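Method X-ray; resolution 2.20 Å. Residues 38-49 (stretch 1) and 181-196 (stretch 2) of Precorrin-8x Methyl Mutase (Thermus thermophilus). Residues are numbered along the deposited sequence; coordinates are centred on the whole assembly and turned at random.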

ATOM      1  N   HIS B  38      12.457  -1.424   3.200  1.00 17.22           N
ATOM      2  CA  HIS B  38      12.127  -0.537   4.292  1.00 22.22           C
ATOM      3  C   HIS B  38      10.600  -0.388   4.379  1.00 25.41           C
ATOM      4  O   HIS B  38      10.019  -0.487   5.454  1.00 24.05           O
ATOM      5  CB  HIS B  38      12.773   0.816   4.060  1.00 26.86           C
ATOM      6  CG  HIS B  38      12.442   1.822   5.115  1.00 37.83           C
ATOM      7  ND1 HIS B  38      11.518   2.826   4.923  1.00 30.42           N
ATOM      8  CD2 HIS B  38      12.894   1.961   6.386  1.00 40.09           C
ATOM      9  CE1 HIS B  38      11.415   3.540   6.029  1.00 39.35           C
ATOM     10  NE2 HIS B  38      12.237   3.036   6.932  1.00 45.13           N
ATOM     11  N   ALA B  39       9.959  -0.213   3.227  1.00 24.06           N
ATOM     12  CA  ALA B  39       8.507  -0.027   3.156  1.00 25.55           C
ATOM     13  C   ALA B  39       7.700  -1.249   3.553  1.00 24.26           C
ATOM     14  O   ALA B  39       6.564  -1.136   3.967  1.00 21.01           O
ATOM     15  CB  ALA B  39       8.112   0.409   1.745  1.00 24.84           C
ATOM     16  N   THR B  40       8.292  -2.427   3.439  1.00 24.04           N
ATOM     17  CA  THR B  40       7.572  -3.642   3.775  1.00 21.36           C
ATOM     18  C   THR B  40       8.135  -4.440   4.949  1.00 20.01           C
ATOM     19  O   THR B  40       7.469  -5.320   5.462  1.00 17.42           O
ATOM     20  CB  THR B  40       7.556  -4.582   2.578  1.00 25.71           C
ATOM     21  OG1 THR B  40       8.906  -4.940   2.260  1.00 17.68           O
ATOM     22  CG2 THR B  40       6.913  -3.894   1.370  1.00 25.76           C
ATOM     23  N   ALA B  41       9.357  -4.134   5.358  1.00 22.50           N
ATOM     24  CA  ALA B  41      10.015  -4.901   6.411  1.00 25.61           C
ATOM     25  C   ALA B  41      10.033  -6.338   5.876  1.00 21.98           C
ATOM     26  O   ALA B  41       9.949  -7.289   6.632  1.00 27.51           O
ATOM     27  CB  ALA B  41       9.218  -4.832   7.717  1.00 17.24           C
ATOM     28  N   ASP B  42      10.092  -6.486   4.557  1.00 22.74           N
ATOM     29  CA  ASP B  42      10.112  -7.817   3.954  1.00 27.44           C
ATOM     30  C   ASP B  42      11.397  -7.966   3.181  1.00 25.96           C
ATOM     31  O   ASP B  42      11.509  -7.473   2.059  1.00 25.03           O
ATOM     32  CB  ASP B  42       8.946  -8.023   2.995  1.00 30.69           C
ATOM     33  CG  ASP B  42       8.896  -9.444   2.445  1.00 32.54           C
ATOM     34  OD1 ASP B  42       9.966 -10.069   2.306  1.00 33.38           O
ATOM     35  OD2 ASP B  42       7.792  -9.937   2.145  1.00 28.14           O
ATOM     36  N   PHE B  43      12.358  -8.665   3.782  1.00 25.00           N
ATOM     37  CA  PHE B  43      13.665  -8.859   3.174  1.00 23.56           C
ATOM     38  C   PHE B  43      13.737  -9.740   1.931  1.00 24.95           C
ATOM     39  O   PHE B  43      14.767  -9.756   1.257  1.00 25.27           O
ATOM     40  CB  PHE B  43      14.676  -9.352   4.227  1.00 24.29           C
ATOM     41  CG  PHE B  43      15.172  -8.263   5.120  1.00 19.37           C
ATOM     42  CD1 PHE B  43      14.461  -7.896   6.249  1.00 23.78           C
ATOM     43  CD2 PHE B  43      16.307  -7.549   4.791  1.00 21.96           C
ATOM     44  CE1 PHE B  43      14.876  -6.836   7.023  1.00 26.48           C
ATOM     45  CE2 PHE B  43      16.728  -6.480   5.571  1.00 21.78           C
ATOM     46  CZ  PHE B  43      16.014  -6.129   6.680  1.00 25.14           C
ATOM     47  N   GLU B  44      12.666 -10.455   1.609  1.00 20.75           N
ATOM     48  CA  GLU B  44      12.703 -11.291   0.422  1.00 25.24           C
ATOM     49  C   GLU B  44      12.833 -10.486  -0.859  1.00 28.50           C
ATOM     50  O   GLU B  44      13.225 -11.033  -1.886  1.00 33.60           O
ATOM     51  CB  GLU B  44      11.476 -12.194   0.332  1.00 31.81           C
ATOM     52  CG  GLU B  44      11.577 -13.187  -0.828  1.00 38.07           C
ATOM     53  CD  GLU B  44      10.494 -14.255  -0.812  1.00 42.21           C
ATOM     54  OE1 GLU B  44      10.585 -15.201  -1.626  1.00 46.74           O
ATOM     55  OE2 GLU B  44       9.552 -14.158   0.004  1.00 43.46           O
ATOM     56  N   TYR B  45      12.515  -9.189  -0.798  1.00 27.85           N
ATOM     57  CA  TYR B  45      12.606  -8.315  -1.962  1.00 22.80           C
ATOM     58  C   TYR B  45      14.051  -8.148  -2.451  1.00 22.37           C
ATOM     59  O   TYR B  45      14.296  -7.694  -3.562  1.00 24.94           O
ATOM     60  CB  TYR B  45      11.969  -6.939  -1.654  1.00 20.14           C
ATOM     61  CG  TYR B  45      10.464  -6.993  -1.676  1.00 17.56           C
ATOM     62  CD1 TYR B  45       9.722  -6.969  -0.498  1.00 18.05           C
ATOM     63  CD2 TYR B  45       9.783  -7.209  -2.879  1.00 14.47           C
ATOM     64  CE1 TYR B  45       8.349  -7.177  -0.516  1.00 18.77           C
ATOM     65  CE2 TYR B  45       8.424  -7.427  -2.906  1.00 17.43           C
ATOM     66  CZ  TYR B  45       7.707  -7.414  -1.722  1.00 18.30           C
ATOM     67  OH  TYR B  45       6.357  -7.670  -1.756  1.00 20.93           O
ATOM     68  N   LYS B  46      15.010  -8.500  -1.608  1.00 29.87           N
ATOM     69  CA  LYS B  46      16.420  -8.418  -1.998  1.00 33.50           C
ATOM     70  C   LYS B  46      16.656  -9.438  -3.117  1.00 33.84           C
ATOM     71  O   LYS B  46      17.425  -9.202  -4.042  1.00 37.65           O
ATOM     72  CB  LYS B  46      17.326  -8.783  -0.821  1.00 33.72           C
ATOM     73  CG  LYS B  46      18.799  -8.522  -1.075  1.00 33.77           C
ATOM     74  CD  LYS B  46      19.668  -9.033   0.073  1.00 38.14           C
ATOM     75  CE  LYS B  46      19.830 -10.544   0.050  1.00 35.33           C
ATOM     76  NZ  LYS B  46      20.579 -11.028   1.249  1.00 40.96           N
ATOM     77  N   ALA B  47      15.969 -10.568  -3.006  1.00 32.74           N
ATOM     78  CA  ALA B  47      16.083 -11.662  -3.961  1.00 39.86           C
ATOM     79  C   ALA B  47      15.036 -11.626  -5.077  1.00 38.63           C
ATOM     80  O   ALA B  47      15.270 -12.143  -6.163  1.00 42.70           O
ATOM     81  CB  ALA B  47      15.997 -12.993  -3.213  1.00 37.03           C
ATOM     82  N   LEU B  48      13.891 -11.009  -4.815  1.00 38.72           N
ATOM     83  CA  LEU B  48      12.824 -10.954  -5.810  1.00 31.75           C
ATOM     84  C   LEU B  48      12.918  -9.787  -6.775  1.00 31.03           C
ATOM     85  O   LEU B  48      12.375  -9.841  -7.872  1.00 33.50           O
ATOM     86  CB  LEU B  48      11.469 -10.897  -5.111  1.00 31.78           C
ATOM     87  CG  LEU B  48      11.182 -11.977  -4.063  1.00 33.71           C
ATOM     88  CD1 LEU B  48       9.752 -11.792  -3.555  1.00 26.06           C
ATOM     89  CD2 LEU B  48      11.369 -13.386  -4.670  1.00 28.22           C
ATOM     90  N   THR B  49      13.608  -8.730  -6.382  1.00 28.90           N
ATOM     91  CA  THR B  49      13.681  -7.565  -7.241  1.00 30.55           C
ATOM     92  C   THR B  49      14.697  -7.669  -8.360  1.00 30.47           C
ATOM     93  O   THR B  49      15.878  -7.892  -8.122  1.00 30.18           O
ATOM     94  CB  THR B  49      13.948  -6.306  -6.411  1.00 30.05           C
ATOM     95  OG1 THR B  49      12.962  -6.212  -5.379  1.00 22.63           O
ATOM     96  CG2 THR B  49      13.873  -5.075  -7.283  1.00 25.86           C
TER
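Stretch 2 (181-196) IVTEGRKGGSTLVVAA

Stretch 2 enters as a β-strand, turns through a glycine-rich loop and leaves as a helix, and the three elements meet stretch 1 in succession, all of them touching Tyr45. The strand, residues 181–183, runs antiparallel to the end of stretch 1. Ile181, extended and with an m, t side chain, lies beside Thr49, its CG2 4.2 Å from Thr49 CG2. Val182 makes its approach through the backbone: its carbonyl O receives a CA-H...O contact from Thr49 CA at 3.4 Å. Thr183 is paired with Thr49 in an antiparallel, non-hydrogen-bonded bridge, the CA atoms of Thr183 and Thr49 being 4.5 Å apart and both side chains on the same face of the sheet. Thr183 CG2 also reaches Tyr45 CE2 at 4.0 Å, while its OG1 donates to Lys187 O (2.8 Å) and so ties the strand to the loop that follows.

At Glu184 the chain leaves the strand, and Glu184 N donates to Leu48 O at 2.8 Å. The end of the Glu184 side chain leads away from stretch 1. Gly185, with phi/psi of 95/-154°, adopts a conformation that calls for glycine, and neither it nor Arg186 touches stretch 1. Lys187 then returns with an extended side chain (m, t, t, t); of all the residues in the contact it has the largest area covered by the other stretch, 89 Å². Its CB lies 3.4 Å from Tyr45 OH and its CD 3.9 Å from Leu48 CD1, so the aliphatic part is packed before the charge is met. The terminal NZ forms a short salt bridge with Asp42 OD2 (2.5 Å) and a longer one, weak as a hydrogen bond, with Glu44 OE2 (3.4 Å). Asp42 serves two partners, since its OD1 accepts from Glu44 N (2.8 Å) and caps the turn leading into the second helix of stretch 1.

Gly188 places its N near the edge of the Tyr45 ring, 3.5 Å from Tyr45 OH, but the angle is too poor for a hydrogen bond. Gly189 takes the N-cap position, and the helix begins at Ser190. Thr191 points toward stretch 1, its CG2 3.7 Å from Ala39 CB. Leu192 CD1 sits over one face of the Tyr45 ring, 3.6 Å from the centroid of the Tyr45 ring and only 11° off the normal, a CH-π contact; the same CD1 is 3.8 Å from Thr40 CG2. One turn after Thr191, Ala195 closes the contact, its CB 3.7 Å from Ala39 CB, where two small side chains let the helix come close.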

ATOM      1  N   ILE B 181      11.472  -2.609 -13.994  1.00 27.45           N
ATOM      2  CA  ILE B 181      11.855  -3.071 -12.666  1.00 22.88           C
ATOM      3  C   ILE B 181      10.679  -3.936 -12.257  1.00 24.99           C
ATOM      4  O   ILE B 181       9.516  -3.510 -12.322  1.00 26.67           O
ATOM      5  CB  ILE B 181      11.996  -1.949 -11.652  1.00 23.25           C
ATOM      6  CG1 ILE B 181      12.995  -0.903 -12.152  1.00 24.50           C
ATOM      7  CG2 ILE B 181      12.446  -2.544 -10.312  1.00 23.16           C
ATOM      8  CD1 ILE B 181      13.244   0.203 -11.167  1.00 28.98           C
ATOM      9  N   VAL B 182      10.992  -5.155 -11.842  1.00 20.22           N
ATOM     10  CA  VAL B 182       9.988  -6.123 -11.486  1.00 20.63           C
ATOM     11  C   VAL B 182      10.238  -6.800 -10.143  1.00 18.28           C
ATOM     12  O   VAL B 182      11.380  -6.930  -9.711  1.00 21.71           O
ATOM     13  CB  VAL B 182       9.922  -7.212 -12.608  1.00 19.83           C
ATOM     14  CG1 VAL B 182       9.267  -8.467 -12.103  1.00 23.66           C
ATOM     15  CG2 VAL B 182       9.136  -6.682 -13.799  1.00 24.75           C
ATOM     16  N   THR B 183       9.159  -7.211  -9.483  1.00 16.87           N
ATOM     17  CA  THR B 183       9.263  -7.966  -8.236  1.00 21.79           C
ATOM     18  C   THR B 183       8.827  -9.366  -8.668  1.00 23.68           C
ATOM     19  O   THR B 183       7.648  -9.622  -8.904  1.00 22.78           O
ATOM     20  CB  THR B 183       8.312  -7.450  -7.109  1.00 23.52           C
ATOM     21  OG1 THR B 183       6.964  -7.378  -7.591  1.00 23.54           O
ATOM     22  CG2 THR B 183       8.756  -6.079  -6.624  1.00 26.22           C
ATOM     23  N   GLU B 184       9.805 -10.251  -8.810  1.00 27.85           N
ATOM     24  CA  GLU B 184       9.578 -11.628  -9.240  1.00 30.12           C
ATOM     25  C   GLU B 184       8.577 -12.349  -8.344  1.00 29.19           C
ATOM     26  O   GLU B 184       8.574 -12.159  -7.129  1.00 34.52           O
ATOM     27  CB  GLU B 184      10.909 -12.392  -9.219  1.00 35.79           C
ATOM     28  CG  GLU B 184      12.050 -11.712  -9.968  1.00 44.07           C
ATOM     29  CD  GLU B 184      12.327 -12.331 -11.325  1.00 53.70           C
ATOM     30  OE1 GLU B 184      11.512 -12.143 -12.256  1.00 55.64           O
ATOM     31  OE2 GLU B 184      13.364 -13.019 -11.451  1.00 57.52           O
ATOM     32  N   GLY B 185       7.718 -13.162  -8.950  1.00 25.73           N
ATOM     33  CA  GLY B 185       6.757 -13.920  -8.180  1.00 26.23           C
ATOM     34  C   GLY B 185       5.380 -13.314  -8.031  1.00 26.79           C
ATOM     35  O   GLY B 185       4.942 -12.529  -8.881  1.00 26.84           O
ATOM     36  N   ARG B 186       4.695 -13.692  -6.949  1.00 21.26           N
ATOM     37  CA  ARG B 186       3.348 -13.206  -6.683  1.00 24.81           C
ATOM     38  C   ARG B 186       3.340 -11.940  -5.825  1.00 24.36           C
ATOM     39  O   ARG B 186       2.310 -11.278  -5.714  1.00 25.21           O
ATOM     40  CB  ARG B 186       2.513 -14.285  -5.988  1.00 24.42           C
ATOM     41  CG  ARG B 186       2.700 -15.647  -6.592  1.00 32.22           C
ATOM     42  CD  ARG B 186       1.428 -16.442  -6.633  1.00 34.86           C
ATOM     43  NE  ARG B 186       1.070 -16.713  -8.020  1.00 49.24           N
ATOM     44  CZ  ARG B 186       0.150 -17.588  -8.402  1.00 51.08           C
ATOM     45  NH1 ARG B 186      -0.521 -18.289  -7.497  1.00 54.73           N
ATOM     46  NH2 ARG B 186      -0.090 -17.769  -9.691  1.00 52.14           N
ATOM     47  N   LYS B 187       4.481 -11.615  -5.232  1.00 19.69           N
ATOM     48  CA  LYS B 187       4.592 -10.439  -4.381  1.00 27.49           C
ATOM     49  C   LYS B 187       4.757  -9.150  -5.150  1.00 29.56           C
ATOM     50  O   LYS B 187       5.297  -9.135  -6.252  1.00 31.04           O
ATOM     51  CB  LYS B 187       5.762 -10.572  -3.413  1.00 22.52           C
ATOM     52  CG  LYS B 187       5.529 -11.580  -2.326  1.00 22.02           C
ATOM     53  CD  LYS B 187       6.582 -11.487  -1.253  1.00 20.84           C
ATOM     54  CE  LYS B 187       6.192 -12.370  -0.089  1.00 25.42           C
ATOM     55  NZ  LYS B 187       7.062 -12.129   1.079  1.00 24.05           N
ATOM     56  N   GLY B 188       4.290  -8.068  -4.534  1.00 25.97           N
ATOM     57  CA  GLY B 188       4.382  -6.747  -5.128  1.00 24.65           C
ATOM     58  C   GLY B 188       3.332  -5.903  -4.437  1.00 23.24           C
ATOM     59  O   GLY B 188       3.042  -6.147  -3.268  1.00 23.46           O
ATOM     60  N   GLY B 189       2.758  -4.927  -5.137  1.00 19.35           N
ATOM     61  CA  GLY B 189       1.726  -4.109  -4.512  1.00 17.02           C
ATOM     62  C   GLY B 189       1.992  -2.617  -4.556  1.00 14.32           C
ATOM     63  O   GLY B 189       3.110  -2.192  -4.801  1.00 15.25           O
ATOM     64  N   SER B 190       0.951  -1.830  -4.302  1.00 17.83           N
ATOM     65  CA  SER B 190       1.036  -0.371  -4.295  1.00 14.47           C
ATOM     66  C   SER B 190       2.208   0.158  -3.492  1.00 12.32           C
ATOM     67  O   SER B 190       2.949   1.038  -3.933  1.00 13.14           O
ATOM     68  CB  SER B 190      -0.252   0.209  -3.719  1.00 15.85           C
ATOM     69  OG  SER B 190      -1.368  -0.139  -4.513  1.00 20.90           O
ATOM     70  N   THR B 191       2.394  -0.397  -2.301  1.00 16.56           N
ATOM     71  CA  THR B 191       3.480   0.052  -1.451  1.00 16.27           C
ATOM     72  C   THR B 191       4.857  -0.119  -2.103  1.00 13.94           C
ATOM     73  O   THR B 191       5.762   0.690  -1.893  1.00 14.00           O
ATOM     74  CB  THR B 191       3.454  -0.682  -0.099  1.00 17.26           C
ATOM     75  OG1 THR B 191       2.232  -0.370   0.586  1.00 25.86           O
ATOM     76  CG2 THR B 191       4.613  -0.246   0.743  1.00 15.60           C
ATOM     77  N   LEU B 192       5.020  -1.159  -2.910  1.00 12.42           N
ATOM     78  CA  LEU B 192       6.316  -1.362  -3.535  1.00 17.21           C
ATOM     79  C   LEU B 192       6.517  -0.326  -4.649  1.00 14.15           C
ATOM     80  O   LEU B 192       7.582   0.249  -4.774  1.00 15.10           O
ATOM     81  CB  LEU B 192       6.443  -2.805  -4.064  1.00 18.13           C
ATOM     82  CG  LEU B 192       6.619  -3.979  -3.083  1.00 21.35           C
ATOM     83  CD1 LEU B 192       7.914  -3.789  -2.299  1.00 17.56           C
ATOM     84  CD2 LEU B 192       5.418  -4.104  -2.135  1.00 17.81           C
ATOM     85  N   VAL B 193       5.487  -0.066  -5.445  1.00 15.39           N
ATOM     86  CA  VAL B 193       5.634   0.940  -6.499  1.00 15.42           C
ATOM     87  C   VAL B 193       5.960   2.303  -5.878  1.00 17.54           C
ATOM     88  O   VAL B 193       6.915   2.962  -6.290  1.00 20.28           O
ATOM     89  CB  VAL B 193       4.350   1.108  -7.341  1.00 12.54           C
ATOM     90  CG1 VAL B 193       4.622   2.052  -8.489  1.00 12.47           C
ATOM     91  CG2 VAL B 193       3.917  -0.224  -7.891  1.00 18.77           C
ATOM     92  N   VAL B 194       5.164   2.724  -4.889  1.00 18.28           N
ATOM     93  CA  VAL B 194       5.400   4.014  -4.234  1.00 17.69           C
ATOM     94  C   VAL B 194       6.857   4.111  -3.726  1.00 17.32           C
ATOM     95  O   VAL B 194       7.566   5.075  -4.011  1.00 21.33           O
ATOM     96  CB  VAL B 194       4.409   4.221  -3.046  1.00 19.28           C
ATOM     97  CG1 VAL B 194       4.788   5.464  -2.249  1.00 17.85           C
ATOM     98  CG2 VAL B 194       2.967   4.336  -3.568  1.00 16.08           C
ATOM     99  N   ALA B 195       7.307   3.097  -2.995  1.00 19.97           N
ATOM    100  CA  ALA B 195       8.671   3.096  -2.446  1.00 20.91           C
ATOM    101  C   ALA B 195       9.740   3.201  -3.531  1.00 17.51           C
ATOM    102  O   ALA B 195      10.724   3.929  -3.377  1.00 18.51           O
ATOM    103  CB  ALA B 195       8.894   1.837  -1.596  1.00 18.04           C
ATOM    104  N   ALA B 196       9.549   2.459  -4.617  1.00 18.26           N
ATOM    105  CA  ALA B 196      10.477   2.482  -5.743  1.00 20.27           C
ATOM    106  C   ALA B 196      10.477   3.878  -6.401  1.00 23.34           C
ATOM    107  O   ALA B 196      11.530   4.406  -6.756  1.00 24.47           O
ATOM    108  CB  ALA B 196      10.084   1.404  -6.776  1.00 20.95           C
TER